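Long-range contacts in vibralactone Cyclase (Boreostereum vibrans, PDB 6KD0), which catalyses the cyclization that forms the fused bicyclic beta-lactone of vibralactone, acting through an alpha/beta hydrolase fold: residues V101-A107 with Y134-P138; F32-R38 with K240-W244. All coordinates share one frame. Residue numbers count along the deposited sequence, not the author numbering.

Interaction 1. Residues V101-A107 with Y134-P138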
loop_
_atom_site.group_PDB
_atom_site.type_symbol
_atom_site.label_atom_id
_atom_site.label_comp_id
_atom_site.label_asym_id
_atom_site.label_seq_id
_atom_site.Cartn_x
_atom_site.Cartn_y
_atom_site.Cartn_z
ATOM N N VAL A 101 -2.834 -0.297 -4.717
ATOM C CA VAL A 101 -2.330 -1.668 -4.611
ATOM C C VAL A 101 -2.600 -2.194 -3.203
ATOM O O VAL A 101 -1.978 -1.748 -2.220
ATOM C CB VAL A 101 -0.839 -1.759 -4.941
ATOM C CG1 VAL A 101 -0.448 -3.232 -5.173
ATOM C CG2 VAL A 101 -0.529 -0.900 -6.146
ATOM N N HIS A 102 -3.451 -3.222 -3.125
ATOM C CA HIS A 102 -3.928 -3.746 -1.849
ATOM C C HIS A 102 -2.849 -4.538 -1.103
ATOM O O HIS A 102 -1.830 -4.963 -1.664
ATOM C CB HIS A 102 -5.171 -4.627 -2.080
ATOM C CG HIS A 102 -4.857 -5.955 -2.695
ATOM N ND1 HIS A 102 -4.284 -6.988 -1.985
ATOM C CD2 HIS A 102 -5.049 -6.424 -3.952
ATOM C CE1 HIS A 102 -4.108 -8.027 -2.785
ATOM N NE2 HIS A 102 -4.568 -7.711 -3.984
ATOM N N CYS A 103 -3.124 -4.784 0.174
ATOM C CA CYS A 103 -2.212 -5.448 1.090
ATOM C C CYS A 103 -2.373 -6.966 1.034
ATOM O O CYS A 103 -3.174 -7.520 0.264
ATOM C CB CYS A 103 -2.455 -4.972 2.517
ATOM S SG CYS A 103 -3.913 -5.776 3.273
ATOM N N GLY A 104 -1.608 -7.638 1.895
ATOM C CA GLY A 104 -1.836 -9.045 2.153
ATOM C C GLY A 104 -0.596 -9.906 2.211
ATOM O O GLY A 104 -0.706 -11.122 2.016
ATOM N N GLY A 105 0.577 -9.316 2.476
ATOM C CA GLY A 105 1.794 -10.117 2.596
ATOM C C GLY A 105 2.212 -10.816 1.315
ATOM O O GLY A 105 3.009 -11.765 1.370
ATOM N N TRP A 106 1.693 -10.359 0.161
ATOM C CA TRP A 106 1.852 -10.928 -1.187
ATOM C C TRP A 106 1.044 -12.203 -1.405
ATOM O O TRP A 106 0.926 -12.666 -2.548
ATOM C CB TRP A 106 3.312 -11.214 -1.542
ATOM C CG TRP A 106 4.224 -10.043 -1.429
ATOM C CD1 TRP A 106 4.173 -8.872 -2.165
ATOM C CD2 TRP A 106 5.351 -9.921 -0.553
ATOM N NE1 TRP A 106 5.194 -8.024 -1.768
ATOM C CE2 TRP A 106 5.936 -8.650 -0.793
ATOM C CE3 TRP A 106 5.923 -10.760 0.417
ATOM C CZ2 TRP A 106 7.057 -8.200 -0.092
ATOM C CZ3 TRP A 106 7.040 -10.310 1.110
ATOM C CH2 TRP A 106 7.592 -9.037 0.853
ATOM N N ALA A 107 0.466 -12.759 -0.330
ATOM C CA ALA A 107 -0.174 -14.066 -0.345
ATOM C C ALA A 107 -1.684 -14.010 -0.158
ATOM O O ALA A 107 -2.345 -15.041 -0.301
ATOM C CB ALA A 107 0.435 -14.966 0.746
ATOM N N TYR A 134 -3.702 -8.550 -8.408
ATOM C CA TYR A 134 -2.410 -9.113 -8.776
ATOM C C TYR A 134 -2.275 -10.531 -8.227
ATOM O O TYR A 134 -2.872 -10.893 -7.208
ATOM C CB TYR A 134 -1.269 -8.210 -8.283
ATOM C CG TYR A 134 -1.172 -7.985 -6.781
ATOM C CD1 TYR A 134 -0.541 -8.911 -5.946
ATOM C CD2 TYR A 134 -1.680 -6.817 -6.204
ATOM C CE1 TYR A 134 -0.444 -8.691 -4.558
ATOM C CE2 TYR A 134 -1.576 -6.575 -4.828
ATOM C CZ TYR A 134 -0.957 -7.520 -4.015
ATOM O OH TYR A 134 -0.864 -7.289 -2.668
ATOM N N ARG A 135 -1.481 -11.352 -8.912
ATOM C CA ARG A 135 -1.384 -12.754 -8.520
ATOM C C ARG A 135 -0.697 -12.906 -7.162
ATOM O O ARG A 135 0.231 -12.161 -6.825
ATOM C CB ARG A 135 -0.660 -13.553 -9.605
ATOM C CG ARG A 135 -1.633 -14.118 -10.632
ATOM C CD ARG A 135 -0.904 -14.774 -11.796
ATOM N NE ARG A 135 -0.311 -13.781 -12.684
ATOM C CZ ARG A 135 0.364 -14.065 -13.795
ATOM N NH1 ARG A 135 0.547 -15.332 -14.176
ATOM N NH2 ARG A 135 0.863 -13.084 -14.533
ATOM N N LEU A 136 -1.172 -13.873 -6.377
ATOM C CA LEU A 136 -0.722 -14.089 -5.008
ATOM C C LEU A 136 0.341 -15.170 -4.916
ATOM O O LEU A 136 0.372 -16.114 -5.711
ATOM C CB LEU A 136 -1.893 -14.498 -4.110
ATOM C CG LEU A 136 -3.037 -13.474 -4.078
ATOM C CD1 LEU A 136 -4.167 -13.981 -3.196
ATOM C CD2 LEU A 136 -2.514 -12.134 -3.601
ATOM N N THR A 137 1.202 -15.027 -3.903
ATOM C CA THR A 137 2.089 -16.091 -3.477
ATOM C C THR A 137 1.322 -17.057 -2.574
ATOM O O THR A 137 0.268 -16.715 -2.044
ATOM C CB THR A 137 3.289 -15.509 -2.718
ATOM O OG1 THR A 137 2.815 -14.864 -1.526
ATOM C CG2 THR A 137 4.050 -14.502 -3.591
ATOM N N PRO A 138 1.833 -18.284 -2.372
ATOM C CA PRO A 138 3.000 -18.901 -3.003
ATOM C C PRO A 138 2.716 -19.501 -4.367
ATOM O O PRO A 138 3.659 -19.940 -5.015
ATOM C CB PRO A 138 3.382 -20.000 -2.015
ATOM C CG PRO A 138 2.072 -20.438 -1.421
ATOM C CD PRO A 138 1.227 -19.163 -1.350
HETATM O O HOH W 1 -4.828 -9.883 -5.769
HETATM O O HOH W 2 -0.952 -9.520 -0.921
HETATM O O HOH W 3 4.208 -14.020 0.548
HETATM O O HOH W 4 1.875 -11.295 -4.761
#

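Interaction 2. Residues F32-R38 with K240-W244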
loop_
_atom_site.group_PDB
_atom_site.type_symbol
_atom_site.label_atom_id
_atom_site.label_comp_id
_atom_site.label_asym_id
_atom_site.label_seq_id
_atom_site.Cartn_x
_atom_site.Cartn_y
_atom_site.Cartn_z
ATOM N N PHE A 32 0.350 -21.140 14.928
ATOM C CA PHE A 32 0.644 -20.486 13.651
ATOM C C PHE A 32 -0.408 -20.914 12.630
ATOM O O PHE A 32 -0.294 -21.985 12.012
ATOM C CB PHE A 32 2.057 -20.795 13.161
ATOM C CG PHE A 32 2.532 -19.870 12.076
ATOM C CD1 PHE A 32 2.202 -20.112 10.752
ATOM C CD2 PHE A 32 3.296 -18.749 12.380
ATOM C CE1 PHE A 32 2.632 -19.259 9.743
ATOM C CE2 PHE A 32 3.734 -17.887 11.376
ATOM C CZ PHE A 32 3.397 -18.146 10.053
ATOM N N PRO A 33 -1.440 -20.101 12.418
ATOM C CA PRO A 33 -2.499 -20.453 11.473
ATOM C C PRO A 33 -1.944 -20.658 10.075
ATOM O O PRO A 33 -1.064 -19.903 9.634
ATOM C CB PRO A 33 -3.435 -19.235 11.518
ATOM C CG PRO A 33 -3.137 -18.566 12.807
ATOM C CD PRO A 33 -1.700 -18.826 13.113
ATOM N N PRO A 34 -2.441 -21.659 9.350
ATOM C CA PRO A 34 -1.974 -21.911 7.982
ATOM C C PRO A 34 -2.534 -20.871 7.017
ATOM O O PRO A 34 -3.445 -20.112 7.347
ATOM C CB PRO A 34 -2.523 -23.305 7.668
ATOM C CG PRO A 34 -3.769 -23.410 8.519
ATOM C CD PRO A 34 -3.532 -22.570 9.750
ATOM N N LEU A 35 -1.966 -20.855 5.803
ATOM C CA LEU A 35 -2.333 -19.831 4.824
ATOM C C LEU A 35 -3.834 -19.806 4.556
ATOM O O LEU A 35 -4.443 -18.726 4.472
ATOM C CB LEU A 35 -1.571 -20.049 3.512
ATOM C CG LEU A 35 -1.830 -18.977 2.452
ATOM C CD1 LEU A 35 -1.661 -17.557 3.009
ATOM C CD2 LEU A 35 -0.913 -19.202 1.286
ATOM N N GLU A 36 -4.457 -20.982 4.428
ATOM C CA GLU A 36 -5.888 -21.010 4.128
ATOM C C GLU A 36 -6.702 -20.368 5.240
ATOM O O GLU A 36 -7.689 -19.682 4.962
ATOM C CB GLU A 36 -6.374 -22.433 3.871
ATOM C CG GLU A 36 -6.304 -23.357 5.065
ATOM C CD GLU A 36 -5.026 -24.188 5.091
ATOM O OE1 GLU A 36 -5.038 -25.242 5.777
ATOM O OE2 GLU A 36 -4.018 -23.784 4.442
ATOM N N ALA A 37 -6.270 -20.521 6.497
ATOM C CA ALA A 37 -6.980 -19.881 7.600
ATOM C C ALA A 37 -6.790 -18.369 7.584
ATOM O O ALA A 37 -7.706 -17.624 7.950
ATOM C CB ALA A 37 -6.531 -20.466 8.938
ATOM N N ARG A 38 -5.624 -17.889 7.146
ATOM C CA ARG A 38 -5.411 -16.442 7.061
ATOM C C ARG A 38 -6.240 -15.819 5.935
ATOM O O ARG A 38 -6.867 -14.761 6.114
ATOM C CB ARG A 38 -3.915 -16.171 6.868
ATOM C CG ARG A 38 -3.072 -16.555 8.081
ATOM C CD ARG A 38 -1.592 -16.761 7.733
ATOM N NE ARG A 38 -0.817 -17.220 8.887
ATOM C CZ ARG A 38 -0.325 -16.426 9.840
ATOM N NH1 ARG A 38 -0.509 -15.109 9.793
ATOM N NH2 ARG A 38 0.364 -16.959 10.844
ATOM N N LYS A 240 8.526 -13.713 12.933
ATOM C CA LYS A 240 8.304 -15.027 12.351
ATOM C C LYS A 240 7.404 -14.947 11.118
ATOM O O LYS A 240 7.671 -15.605 10.105
ATOM C CB LYS A 240 7.697 -15.947 13.415
ATOM C CG LYS A 240 7.422 -17.365 12.953
ATOM C CD LYS A 240 6.868 -18.197 14.103
ATOM C CE LYS A 240 6.619 -19.633 13.659
ATOM N NZ LYS A 240 6.132 -20.502 14.769
ATOM N N GLU A 241 6.337 -14.144 11.192
ATOM C CA GLU A 241 5.399 -14.010 10.078
ATOM C C GLU A 241 6.046 -13.285 8.904
ATOM O O GLU A 241 5.815 -13.635 7.737
ATOM C CB GLU A 241 4.141 -13.270 10.546
ATOM C CG GLU A 241 3.198 -14.115 11.402
ATOM C CD GLU A 241 2.018 -13.320 11.947
ATOM O OE1 GLU A 241 0.868 -13.797 11.846
ATOM O OE2 GLU A 241 2.240 -12.216 12.475
ATOM N N VAL A 242 6.853 -12.259 9.198
ATOM C CA VAL A 242 7.581 -11.551 8.146
ATOM C C VAL A 242 8.448 -12.532 7.358
ATOM O O VAL A 242 8.411 -12.582 6.113
ATOM C CB VAL A 242 8.407 -10.407 8.761
ATOM C CG1 VAL A 242 9.420 -9.866 7.749
ATOM C CG2 VAL A 242 7.465 -9.288 9.236
ATOM N N TYR A 243 9.240 -13.333 8.079
ATOM C CA TYR A 243 10.100 -14.316 7.418
ATOM C C TYR A 243 9.276 -15.341 6.638
ATOM O O TYR A 243 9.679 -15.785 5.551
ATOM C CB TYR A 243 10.989 -15.015 8.456
ATOM C CG TYR A 243 12.244 -14.243 8.794
ATOM C CD1 TYR A 243 12.171 -12.937 9.255
ATOM C CD2 TYR A 243 13.504 -14.816 8.636
ATOM C CE1 TYR A 243 13.320 -12.210 9.564
ATOM C CE2 TYR A 243 14.657 -14.111 8.941
ATOM C CZ TYR A 243 14.559 -12.809 9.408
ATOM O OH TYR A 243 15.695 -12.090 9.710
ATOM N N TRP A 244 8.115 -15.728 7.172
ATOM C CA TRP A 244 7.294 -16.709 6.463
ATOM C C TRP A 244 6.757 -16.137 5.149
ATOM O O TRP A 244 6.754 -16.824 4.123
ATOM C CB TRP A 244 6.167 -17.195 7.382
ATOM C CG TRP A 244 5.267 -18.261 6.814
ATOM C CD1 TRP A 244 5.592 -19.559 6.528
ATOM C CD2 TRP A 244 3.875 -18.123 6.523
ATOM N NE1 TRP A 244 4.482 -20.231 6.055
ATOM C CE2 TRP A 244 3.417 -19.368 6.043
ATOM C CE3 TRP A 244 2.971 -17.056 6.604
ATOM C CZ2 TRP A 244 2.095 -19.582 5.660
ATOM C CZ3 TRP A 244 1.660 -17.273 6.229
ATOM C CH2 TRP A 244 1.235 -18.528 5.761
#

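Interaction 1. Residues V101-A107 with Y134-P138
Tyr134 lays its phenol ring over the imidazole of His102 in an offset stack, with centroids 4.3 Å apart and planes only 9° from parallel. His102-Trp106 reads HCGGW, a variant of the HGGG motif of hormone-sensitive-lipase-like alpha/beta hydrolases, whose glycine turn probably contributes the oxyanion hole here as in relatives. Gly104, at phi/psi 137/22°, would jam a CB against the preceding carbonyl O, so the turn calls for glycine; the Cys103 side chain touches the putative Ser177-His311-Asp281 triad, which places the turn beside the probable active site. Tyr134 also bonds to the start of the turn: its OH donates to His102 O at 2.7 Å, while His102 ND1 donates to Cys103 O at 2.6 Å. Val101 CG1 packs obliquely against the phenol ring, 3.5 Å from Tyr134 CE2. Further along, Thr137 N donates to Trp106 O at 2.7 Å and 168°, just ahead of the cis peptide to Pro138. The Trp106 indole turns elsewhere, and its NE1 bonds Asn181. Waters bridge the two segments; one of them donates to Gly105 O (2.7 Å) and accepts from Thr137 OG1 (2.6 Å).

Interaction 2. Residues F32-R38 with K240-W244
Phe32 and Trp244 bury the largest areas in this contact, 108 and 99 Å² respectively, and they meet as a T-shaped pair. The edge of Phe32 is directed at the face of the indole, with 4.9 Å between the phenyl and five-membered-ring centroids, planes at 82°, and Phe32 CZ 3.6 Å from Trp244 CD2. The phenyl also touches the preceding turn of the helix, where Phe32 CD2 lies 3.7 Å from Lys240 CE and Phe32 CE2 lies 3.8 Å from Glu241 CG. Helix 239-249 falls between strands 203-207 and 273-278, and helix 35-54 precedes the first strand of the sheet; this pairing of an N-terminal segment with an insert after the sixth strand is consistent with the cap of hormone-sensitive-lipase-like hydrolases. Glu241 forms the ionic part of the contact with Arg38. Its OE1 accepts from Arg38 NH1 at 2.8 Å and 165° in a salt bridge, with a weak second bond from Arg38 NH2 at 3.4 Å, while OE2 accepts from the backbone of Ser238. Arg38 NE donates to Pro33 O at 2.8 Å, within its own segment, and Arg38 CD rests 3.6 Å from Trp244 CZ3. At the indole edge, Leu35 CB approaches Trp244 CH2 to 3.9 Å.

How the interactions relate
Interaction 1 is a buried loop-to-loop contact centred about 11 Å from the chain centre, whereas interaction 2 joins the loop and first turn of helix 35-54 to helix 239-249 at the surface, its centre about 20 Å from the chain centre. Their chemistry differs accordingly: the inner contact relies on backbone carbonyls, bound water and a near-parallel aromatic stack, the outer one on a salt bridge and an edge-to-face aromatic pair between side chains. With centres about 13 Å apart, they meet at Leu35, whose CD2 lies 3.4 Å from Pro138 CD and whose CD1 lies 4.0 Å from Ala107 CB. The same two helices that take part in interaction 2 also flank interaction 1: Leu136 touches Arg39, and Thr137 touches Ala249.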